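Local structure of ornithine carbamoyltransferase (Giardia intestinalis, 3GRF) at residues P194-K197 against D198-P201; P201-E204 against V205-C209; F225-C228 against K229-C232; P284-R287 against G288-T292. The protein probably catalyses carbamoyl transfer between carbamoyl phosphate and ornithine, a step of the arginine degradation pathway in this parasite. One frame throughout, in Å; residues are numbered along the deposited sequence.

Contact 1 of 4, residues P194-K197 against D198-P201; sequences PDHK and DFKP
Phe199 drives the edge of its ring against one face of His196, a T-shaped pair with centroids 5.0 Å apart and planes at 87°. The closest approach is Phe199 CD1 to His196 ND1, at 3.6 Å. The imidazole is gripped at its rim as well: Asp198 N donates to His196 ND1 at 3.0 Å, almost exactly in the ring plane. With CG anti to the backbone N (chi1 -172°), the His196 ring swings round over the following residues, where both partners can reach it. The main chain tightens the same turn, since Phe199 N donates to His196 O at 2.7 Å. Lys200 runs out straight past that carbonyl, its CG 3.4 Å from His196 O, until NZ forms a salt bridge with Asp195 OD2 at 3.0 Å, meeting the carboxylate from above its plane. Pro194 CD lies 3.8 Å from Phe199 CB, and Val259 of helix 256-260 touches both side chains. The whole makes a compact loop between strand 188-192 and helix 203-216. Because ND1 accepts a hydrogen bond from Asp198 N, a neutral His196 would probably carry its hydrogen on NE2.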
# COMPACT_ATOMS: atom_id res chain seq x y z
N PRO A 194 -4.02 22.31 34.46
CA PRO A 194 -3.26 23.25 35.26
C PRO A 194 -3.70 24.69 35.01
O PRO A 194 -3.81 25.15 33.87
CB PRO A 194 -1.83 23.04 34.78
CG PRO A 194 -1.80 21.68 34.12
CD PRO A 194 -3.16 21.56 33.51
N ASP A 195 -3.91 25.41 36.10
CA ASP A 195 -4.17 26.82 36.00
C ASP A 195 -2.98 27.57 35.44
O ASP A 195 -2.26 28.24 36.18
CB ASP A 195 -4.57 27.40 37.34
CG ASP A 195 -5.18 28.79 37.20
OD1 ASP A 195 -5.93 29.22 38.12
OD2 ASP A 195 -4.92 29.44 36.15
N HIS A 196 -2.79 27.46 34.13
CA HIS A 196 -1.62 27.96 33.42
C HIS A 196 -1.98 28.17 31.94
O HIS A 196 -2.39 27.25 31.23
CB HIS A 196 -0.47 26.98 33.52
CG HIS A 196 0.82 27.50 32.97
ND1 HIS A 196 0.94 28.00 31.69
CD2 HIS A 196 2.06 27.57 33.51
CE1 HIS A 196 2.18 28.39 31.48
NE2 HIS A 196 2.89 28.13 32.57
N LYS A 197 -1.83 29.41 31.49
CA LYS A 197 -2.28 29.82 30.16
C LYS A 197 -1.94 28.79 29.08
O LYS A 197 -2.74 28.57 28.18
CB LYS A 197 -1.72 31.22 29.82
CG LYS A 197 -1.88 32.23 30.96
CD LYS A 197 -2.85 33.39 30.63
CE LYS A 197 -4.07 33.45 31.59
NZ LYS A 197 -4.49 34.84 32.06
N ASP A 198 -0.77 28.16 29.19
CA ASP A 198 -0.27 27.20 28.15
C ASP A 198 -0.88 25.79 28.21
O ASP A 198 -0.56 24.95 27.40
CB ASP A 198 1.26 27.05 28.23
CG ASP A 198 1.99 28.36 28.07
OD1 ASP A 198 1.44 29.28 27.44
OD2 ASP A 198 3.12 28.45 28.58
N PHE A 199 -1.74 25.54 29.18
CA PHE A 199 -2.25 24.20 29.42
C PHE A 199 -3.77 24.21 29.52
O PHE A 199 -4.35 23.19 29.86
CB PHE A 199 -1.60 23.57 30.67
CG PHE A 199 -0.07 23.43 30.56
CD1 PHE A 199 0.76 24.50 30.84
CD2 PHE A 199 0.51 22.22 30.15
CE1 PHE A 199 2.17 24.39 30.70
CE2 PHE A 199 1.89 22.10 30.03
CZ PHE A 199 2.72 23.20 30.32
N LYS A 200 -4.41 25.35 29.24
CA LYS A 200 -5.87 25.45 29.30
C LYS A 200 -6.44 25.43 27.89
O LYS A 200 -5.77 25.82 26.97
CB LYS A 200 -6.30 26.77 29.95
CG LYS A 200 -5.77 27.05 31.34
CD LYS A 200 -6.20 28.45 31.72
CE LYS A 200 -5.87 28.70 33.14
NZ LYS A 200 -6.72 29.77 33.73
N PRO A 201 -7.73 25.05 27.74
CA PRO A 201 -8.36 25.19 26.42
C PRO A 201 -8.31 26.62 25.93
O PRO A 201 -8.28 27.56 26.72
CB PRO A 201 -9.81 24.81 26.69
CG PRO A 201 -9.82 24.07 27.93
CD PRO A 201 -8.65 24.52 28.75
O HOH W 1 -5.09 28.52 27.05

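Contact 2 of 4, residues P201-E204 against V205-C209; sequences PIKE and VIDEC
The chain turns into helix 203-216 with Ile202 as N-cap, and Ile202 O collects two backbone donors, Val205 N at 2.9 Å from well above the carbonyl plane and Ile206 N at 3.3 Å nearly in line with the C=O bond. This is the first turn of the helix in a beta-alpha-beta crossover that joins the parallel strands 188-192 and 221-225. Ile206 N to Ile202 O is the first i to i+4 bond, and Asp207 N to Lys203 O and Glu208 N to Glu204 O continue the pattern. On the side facing helix 173-185, Ile202 CG2 meets Val205 CG2 at 3.6 Å, and Tyr176 of that helix packs on both. Ile206 lays its CG1 branch 3.6 Å from Ile202 O and 4.1 Å from Pro201 CB; the same side chain rests on Ile224 of strand 221-225, tying the start of the helix to the sheet. Glu208 instead sends its carboxylate to Arg180 and Ser14. An i to i+4 salt bridge completes the turn. Lys203 leaves with CG anti to its backbone N (chi1 -176°), then bends at chi2 and chi4 so that the ammonium curls back over Asp207. There Lys203 NZ sits between the two carboxylate oxygens, 3.2 Å from each of Asp207 OD1 and Asp207 OD2, and uses the syn lone pair of both.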
# COMPACT_ATOMS: atom_id res chain seq x y z
N PRO A 201 -7.73 25.05 27.74
CA PRO A 201 -8.36 25.19 26.42
C PRO A 201 -8.31 26.62 25.93
O PRO A 201 -8.28 27.56 26.72
CB PRO A 201 -9.81 24.81 26.69
CG PRO A 201 -9.82 24.07 27.93
CD PRO A 201 -8.65 24.52 28.75
N ILE A 202 -8.32 26.81 24.63
CA ILE A 202 -8.25 28.15 24.07
C ILE A 202 -9.66 28.78 24.11
O ILE A 202 -10.65 28.05 23.93
CB ILE A 202 -7.58 28.05 22.67
CG1 ILE A 202 -6.35 28.94 22.61
CG2 ILE A 202 -8.51 28.19 21.52
CD1 ILE A 202 -5.25 28.38 23.45
N LYS A 203 -9.78 30.09 24.36
CA LYS A 203 -11.13 30.72 24.45
C LYS A 203 -12.03 30.51 23.22
O LYS A 203 -13.27 30.39 23.35
CB LYS A 203 -11.06 32.21 24.86
CG LYS A 203 -12.44 32.84 25.04
CD LYS A 203 -12.58 33.72 26.31
CE LYS A 203 -14.03 34.23 26.47
NZ LYS A 203 -14.61 34.73 25.18
N GLU A 204 -11.41 30.44 22.05
CA GLU A 204 -12.12 30.22 20.81
C GLU A 204 -12.89 28.90 20.86
O GLU A 204 -14.04 28.81 20.40
CB GLU A 204 -11.17 30.36 19.60
CG GLU A 204 -10.64 29.08 18.95
CD GLU A 204 -10.53 29.19 17.43
OE1 GLU A 204 -11.49 28.79 16.72
OE2 GLU A 204 -9.47 29.66 16.95
N VAL A 205 -12.28 27.90 21.49
CA VAL A 205 -12.81 26.53 21.52
C VAL A 205 -13.96 26.47 22.55
O VAL A 205 -15.03 25.93 22.27
CB VAL A 205 -11.66 25.49 21.78
CG1 VAL A 205 -12.20 24.13 22.10
CG2 VAL A 205 -10.69 25.44 20.58
N ILE A 206 -13.76 27.07 23.72
CA ILE A 206 -14.82 27.23 24.72
C ILE A 206 -16.04 27.95 24.11
O ILE A 206 -17.18 27.43 24.18
CB ILE A 206 -14.31 27.99 25.96
CG1 ILE A 206 -13.05 27.33 26.51
CG2 ILE A 206 -15.37 28.03 27.05
CD1 ILE A 206 -12.21 28.27 27.46
N ASP A 207 -15.80 29.08 23.44
CA ASP A 207 -16.88 29.83 22.75
C ASP A 207 -17.65 29.02 21.71
O ASP A 207 -18.89 29.02 21.69
CB ASP A 207 -16.32 31.08 22.04
CG ASP A 207 -15.80 32.13 23.01
OD1 ASP A 207 -15.96 31.96 24.24
OD2 ASP A 207 -15.24 33.14 22.53
N GLU A 208 -16.93 28.33 20.82
CA GLU A 208 -17.59 27.40 19.89
C GLU A 208 -18.50 26.43 20.61
O GLU A 208 -19.64 26.16 20.17
CB GLU A 208 -16.58 26.60 19.07
CG GLU A 208 -17.23 25.48 18.23
CD GLU A 208 -16.29 24.86 17.21
OE1 GLU A 208 -15.10 24.66 17.55
OE2 GLU A 208 -16.75 24.55 16.08
N CYS A 209 -18.00 25.87 21.70
CA CYS A 209 -18.81 24.87 22.41
C CYS A 209 -20.04 25.46 23.05
O CYS A 209 -21.12 24.84 23.03
CB CYS A 209 -18.00 24.11 23.46
SG CYS A 209 -16.73 23.12 22.75

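Contact 3 of 4, residues F225-C228 against K229-C232; sequences FHDC and KKGC
Phe225 lays the face of its ring against the backbone of Gly231, whose CA stands 3.7 Å from the Phe225 ring centroid and 21° off the normal, a CH-pi contact displaced toward the CG and CD2 rim. Gly231 has no side chain, so its main chain can come down close on the aromatic face; Gly231 CA is 3.5 Å from Phe225 CG. Gly231 N also donates to Asp227 O at 2.8 Å, which holds the glycine against the ring. Phe225 also stacks on the ring of His190, next door in the sheet. Farther along the turn two sulfurs meet: Cys228 SG, set anti to its own N (chi1 -169°), comes within 3.6 Å of Cys232 SG without bonding to it, because Cys228 is already joined to Cys167 in a disulfide. Cys232 N donates to Cys228 O at 2.7 Å. Asp227 turns its carboxylate across the start of the helix, where OD2 accepts from Lys230 N at 3.3 Å, although the position of that oxygen is uncertain. Val269 of helix 267-270 covers both cysteines. Asp227 occupies the N-cap position of the short helix 228-232, which follows directly on strand 221-225, outermost of this chain's Rossmann-like parallel sheet, and the disulfide ties that helix back to strand 164-167.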
# COMPACT_ATOMS: atom_id res chain seq x y z
N PHE A 225 -11.88 22.98 35.49
CA PHE A 225 -11.39 22.78 36.85
C PHE A 225 -9.88 22.88 36.86
O PHE A 225 -9.23 22.53 35.88
CB PHE A 225 -11.83 21.41 37.36
CG PHE A 225 -13.27 21.33 37.74
CD1 PHE A 225 -14.25 21.20 36.77
CD2 PHE A 225 -13.65 21.37 39.08
CE1 PHE A 225 -15.61 21.10 37.12
CE2 PHE A 225 -14.99 21.27 39.43
CZ PHE A 225 -15.97 21.12 38.44
N HIS A 226 -9.32 23.38 37.96
CA HIS A 226 -7.86 23.38 38.13
C HIS A 226 -7.36 22.45 39.24
O HIS A 226 -6.27 22.63 39.78
CB HIS A 226 -7.32 24.82 38.22
CG HIS A 226 -7.51 25.60 36.95
ND1 HIS A 226 -7.97 26.90 36.92
CD2 HIS A 226 -7.34 25.24 35.65
CE1 HIS A 226 -8.05 27.31 35.67
NE2 HIS A 226 -7.68 26.32 34.88
N ASP A 227 -8.19 21.44 39.54
CA ASP A 227 -7.95 20.37 40.51
C ASP A 227 -8.66 19.16 39.93
O ASP A 227 -9.91 19.17 39.84
CB ASP A 227 -8.54 20.76 41.88
CG ASP A 227 -8.04 19.87 43.04
OD1 ASP A 227 -6.99 20.21 43.65
OD2 ASP A 227 -8.68 18.86 43.37
N CYS A 228 -7.92 18.20 39.41
CA CYS A 228 -8.49 17.03 38.75
C CYS A 228 -9.43 16.20 39.64
O CYS A 228 -10.42 15.66 39.15
CB CYS A 228 -7.33 16.19 38.21
SG CYS A 228 -7.82 14.86 37.08
N LYS A 229 -9.11 16.10 40.93
CA LYS A 229 -9.97 15.34 41.86
C LYS A 229 -11.33 16.00 42.05
O LYS A 229 -12.39 15.33 42.06
CB LYS A 229 -9.28 15.18 43.23
CG LYS A 229 -8.61 13.83 43.33
CD LYS A 229 -7.60 13.71 44.46
CE LYS A 229 -6.31 13.14 43.85
NZ LYS A 229 -5.14 13.15 44.76
N LYS A 230 -11.29 17.33 42.17
CA LYS A 230 -12.49 18.11 42.30
C LYS A 230 -13.22 17.99 40.98
O LYS A 230 -14.44 17.88 40.96
CB LYS A 230 -12.17 19.58 42.64
CG LYS A 230 -11.35 19.76 43.91
CD LYS A 230 -12.03 20.66 44.92
CE LYS A 230 -11.35 20.58 46.32
NZ LYS A 230 -11.87 19.47 47.19
N GLY A 231 -12.45 18.01 39.89
CA GLY A 231 -13.05 17.94 38.56
C GLY A 231 -13.65 16.61 38.22
O GLY A 231 -14.64 16.53 37.48
N CYS A 232 -13.05 15.55 38.77
CA CYS A 232 -13.46 14.17 38.50
C CYS A 232 -14.49 13.61 39.50
O CYS A 232 -14.96 12.47 39.35
CB CYS A 232 -12.24 13.23 38.42
SG CYS A 232 -11.19 13.52 36.99

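Contact 4 of 4, residues P284-R287 against G288-T292; sequences PATR and GEEQT
This is a local turn contact, a type I beta turn from Thr286 to Glu289, in the loop that leads from strand 278-281, outermost in this chain's sheet, to helix 293-296. It is closed by Glu289 N donating to Thr286 O at 2.9 Å. Thr286 CG2 rests against Glu289 CG at 3.5 Å, the extended glutamate crossing the methyl at a slant. A side-chain to backbone bond is added by Glu290. Its CG sits between the backbone N and the carbonyl carbon (chi1 66°), and a further bend at chi2 (-87°) folds the carboxylate back toward residues 285-286, where OE1 accepts from Thr286 N at 2.8 Å on its syn side, somewhat out of the carboxylate plane. A water joins the group: it bonds to Thr286 OG1 at 2.7 Å, lies 2.8 Å from Pro284 O, and reaches Glu290 OE1 weakly. Pro284, preceded by a cis peptide, begins this part of the loop. Gln291 OE1 is buried near Ala285 CB, 3.9 Å away, and as modelled has no hydrogen-bond partner. The Arg287 guanidinium pairs through NH1 with Asp297 and through NH2 with Asp92 of a second subunit. A carboxylate thus fixes the backbone at the turn's first residue, while Arg287, inside the turn, offers a positive charge to carboxylates of its own chain and of the second subunit.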
# COMPACT_ATOMS: atom_id res chain seq x y z
N PRO A 284 -0.97 6.97 21.93
CA PRO A 284 -0.12 6.10 22.76
C PRO A 284 -0.16 6.43 24.26
O PRO A 284 -0.14 7.61 24.64
CB PRO A 284 1.28 6.34 22.19
CG PRO A 284 1.19 7.69 21.58
CD PRO A 284 -0.16 7.73 20.96
N ALA A 285 -0.25 5.39 25.08
CA ALA A 285 -0.22 5.50 26.54
C ALA A 285 1.21 5.44 27.09
O ALA A 285 1.98 4.54 26.73
CB ALA A 285 -1.05 4.39 27.17
N THR A 286 1.55 6.38 27.97
CA THR A 286 2.78 6.29 28.77
C THR A 286 2.45 6.10 30.25
O THR A 286 2.05 7.04 30.96
CB THR A 286 3.68 7.52 28.55
OG1 THR A 286 3.86 7.72 27.15
CG2 THR A 286 5.04 7.34 29.20
N ARG A 287 2.67 4.87 30.71
CA ARG A 287 2.17 4.38 32.00
C ARG A 287 2.52 5.13 33.25
O ARG A 287 1.87 4.91 34.26
CB ARG A 287 2.53 2.92 32.23
CG ARG A 287 1.58 1.97 31.56
CD ARG A 287 2.24 1.24 30.41
NE ARG A 287 1.30 0.77 29.38
CZ ARG A 287 0.24 0.01 29.64
NH1 ARG A 287 -0.02 -0.34 30.89
NH2 ARG A 287 -0.55 -0.38 28.66
N GLY A 288 3.55 5.97 33.24
CA GLY A 288 3.82 6.78 34.44
C GLY A 288 3.75 8.28 34.22
O GLY A 288 4.26 9.05 35.04
N GLU A 289 3.15 8.68 33.10
CA GLU A 289 2.93 10.11 32.81
C GLU A 289 1.48 10.48 33.01
O GLU A 289 1.07 10.74 34.13
CB GLU A 289 3.49 10.48 31.43
CG GLU A 289 4.99 10.14 31.36
CD GLU A 289 5.73 10.82 30.23
OE1 GLU A 289 5.06 11.31 29.29
OE2 GLU A 289 7.00 10.86 30.29
N GLU A 290 0.68 10.48 31.95
CA GLU A 290 -0.71 10.97 32.05
C GLU A 290 -1.58 10.08 32.95
O GLU A 290 -2.59 10.53 33.51
CB GLU A 290 -1.32 11.14 30.66
CG GLU A 290 -1.52 9.83 29.88
CD GLU A 290 -0.30 9.39 29.08
OE1 GLU A 290 -0.39 8.36 28.39
OE2 GLU A 290 0.74 10.07 29.09
N GLN A 291 -1.17 8.82 33.11
CA GLN A 291 -1.82 7.94 34.10
C GLN A 291 -0.89 6.87 34.67
O GLN A 291 0.16 6.62 34.10
CB GLN A 291 -3.08 7.32 33.53
CG GLN A 291 -3.06 7.20 32.01
CD GLN A 291 -2.36 5.99 31.60
OE1 GLN A 291 -1.48 6.00 30.73
NE2 GLN A 291 -2.70 4.92 32.27
N THR A 292 -1.26 6.29 35.80
CA THR A 292 -0.53 5.16 36.37
C THR A 292 -0.87 3.88 35.67
O THR A 292 -1.93 3.79 35.06
CB THR A 292 -0.77 5.00 37.89
OG1 THR A 292 -2.13 4.66 38.16
CG2 THR A 292 -0.40 6.27 38.66
O HOH W 2 1.83 9.07 26.04

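All four contacts belong to the Asp/Orn-binding domain and lie in the connections that follow strands of its five-stranded parallel sheet, ordered 221-225, 188-192, 164-167, 237-240, 278-281. Contact 1 follows strand 188-192 and runs through Pro201 straight into contact 2, their centres about 13 Å apart. The chain then returns along strand 221-225 to contact 3, whose centre is also about 13 Å from that of contact 1; His226 there packs on Asp195 and Lys200. Contact 4 comes last, after the strand at the opposite edge, with its centre about 27 Å from that of contact 2. Contacts 1 and 2 thus lie in one crossover and contact 3 follows directly, while the fourth brings a distant loop to a neighbouring subunit.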